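Local coordinates for Mll2253 protein (Mesorhizobium loti, PDB 3Q63) that is of unknown function but belongs to the AHA1 family, whose helix-grip fold probably encloses a pocket for a small hydrophobic ligand, at the interface of chains A and B. Residues are numbered along the deposited sequence; one frame, centred on the assembly and turned at random. Chains: chain A/B, Mll2253 protein.

The interface of chains A and B. Residues chain A 87, 119; chain B 40, 54-56, 60.
A:Arg119, near the start of helix 118-139, reaches across to B:Ser54, the last residue of strand 50-54, and to B:Asp56 in the loop after it, in a two-fold symmetric interface between copies of one protein; whether this dimer forms in solution the structure alone does not show. From CB the chain runs with CG anti to the backbone N (chi1 167°), and a bend at chi2 swings the rest towards chain B. CG then passes B:Ser54 OG at 4.0 Å, and CD lies 3.3 Å from the B:Lys40 amine NZ. At NE the polar grip begins, with a hydrogen bond of 2.9 Å to the B:Ser54 OG hydroxyl, which sits somewhat off the guanidinium plane. CZ passes B:Lys40 CB at 3.9 Å, and beyond it the group forks. NH2 donates to the backbone carbonyl B:Ser54 O, 2.9 Å away and at the guanidinium edge, although the donor stands well above the carbonyl's own plane. NE and NH2 thus hold the serine side-on, which limits rotation of the guanidinium. NH1 turns to B:Asp56 OD1 in a 2.9 Å salt bridge, also a hydrogen bond, that uses the anti lone pair and tilts 21° from the guanidinium plane; the carboxylate plane stands 84° from it. A short acidic side chain suits this loop, presenting an oxygen to the arginine's tip and probably offsetting its charge. A methionine in place of A:Arg119 would probably leave the B:Asp56 carboxylate without its cationic mate and the B:Ser54 hydroxyl and carbonyl without these donors.

B:Lys40 runs antiparallel to the arginine, its long aliphatic stem packing along the guanidinium and its amine lying past it, beside the arginine's aliphatic part. A small serine lets the arginine in close and still offers an oxygen. Alongside, A:Phe87 supplies a flat apolar surface for a branched valine: its CE1 touches B:Ser54 CB, and the B:Val60 methyl CG2 sits over the ring centre, 3.9 Å from A:Phe87 CD1.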
loop_
_atom_site.group_PDB
_atom_site.type_symbol
_atom_site.label_atom_id
_atom_site.label_comp_id
_atom_site.label_asym_id
_atom_site.label_seq_id
_atom_site.Cartn_x
_atom_site.Cartn_y
_atom_site.Cartn_z
ATOM N N PHE A 87 3.600 5.592 13.616
ATOM C CA PHE A 87 3.687 5.532 12.160
ATOM C C PHE A 87 4.860 6.342 11.586
ATOM O O PHE A 87 5.128 6.302 10.381
ATOM C CB PHE A 87 2.380 6.042 11.548
ATOM C CG PHE A 87 1.185 5.172 11.847
ATOM C CD1 PHE A 87 1.105 3.880 11.334
ATOM C CD2 PHE A 87 0.142 5.641 12.639
ATOM C CE1 PHE A 87 0.002 3.065 11.604
ATOM C CE2 PHE A 87 -0.969 4.834 12.918
ATOM C CZ PHE A 87 -1.035 3.545 12.397
ATOM N N ARG A 119 3.546 -2.522 14.403
ATOM C CA ARG A 119 2.807 -2.588 13.150
ATOM C C ARG A 119 3.776 -2.621 11.961
ATOM O O ARG A 119 3.693 -3.502 11.108
ATOM C CB ARG A 119 1.888 -1.372 13.016
ATOM C CG ARG A 119 1.308 -1.188 11.616
ATOM C CD ARG A 119 0.193 -2.164 11.377
ATOM N NE ARG A 119 -0.315 -2.151 10.000
ATOM C CZ ARG A 119 0.162 -2.903 9.013
ATOM N NH1 ARG A 119 1.175 -3.735 9.241
ATOM N NH2 ARG A 119 -0.402 -2.853 7.812
ATOM N N LYS B 40 -5.169 -3.254 6.993
ATOM C CA LYS B 40 -5.176 -2.988 8.428
ATOM C C LYS B 40 -5.875 -1.668 8.727
ATOM O O LYS B 40 -5.629 -0.662 8.064
ATOM C CB LYS B 40 -3.736 -2.920 8.934
ATOM C CG LYS B 40 -3.502 -3.484 10.325
ATOM C CD LYS B 40 -4.302 -2.778 11.394
ATOM C CE LYS B 40 -3.912 -3.299 12.780
ATOM N NZ LYS B 40 -2.458 -3.090 13.065
ATOM N N SER B 54 -3.548 1.318 7.360
ATOM C CA SER B 54 -2.118 1.169 7.109
ATOM C C SER B 54 -1.720 -0.130 6.419
ATOM O O SER B 54 -2.386 -1.162 6.550
ATOM C CB SER B 54 -1.345 1.305 8.429
ATOM O OG SER B 54 -1.688 0.269 9.338
ATOM N N ALA B 55 -0.608 -0.062 5.692
ATOM C CA ALA B 55 -0.082 -1.196 4.942
ATOM C C ALA B 55 1.110 -1.848 5.637
ATOM O O ALA B 55 1.754 -1.232 6.485
ATOM C CB ALA B 55 0.329 -0.728 3.549
ATOM N N ASP B 56 1.427 -3.083 5.260
ATOM C CA ASP B 56 2.551 -3.772 5.890
ATOM C C ASP B 56 3.908 -3.137 5.597
ATOM O O ASP B 56 4.831 -3.265 6.397
ATOM C CB ASP B 56 2.593 -5.248 5.473
ATOM C CG ASP B 56 1.436 -6.054 6.049
ATOM O OD1 ASP B 56 0.884 -5.654 7.098
ATOM O OD2 ASP B 56 1.096 -7.095 5.457
ATOM N N VAL B 60 0.586 4.755 5.312
ATOM C CA VAL B 60 -0.549 4.961 6.210
ATOM C C VAL B 60 -1.398 6.146 5.787
ATOM O O VAL B 60 -0.888 7.125 5.259
ATOM C CB VAL B 60 -0.070 5.183 7.668
ATOM C CG1 VAL B 60 0.862 6.357 7.733
ATOM C CG2 VAL B 60 -1.260 5.394 8.595
#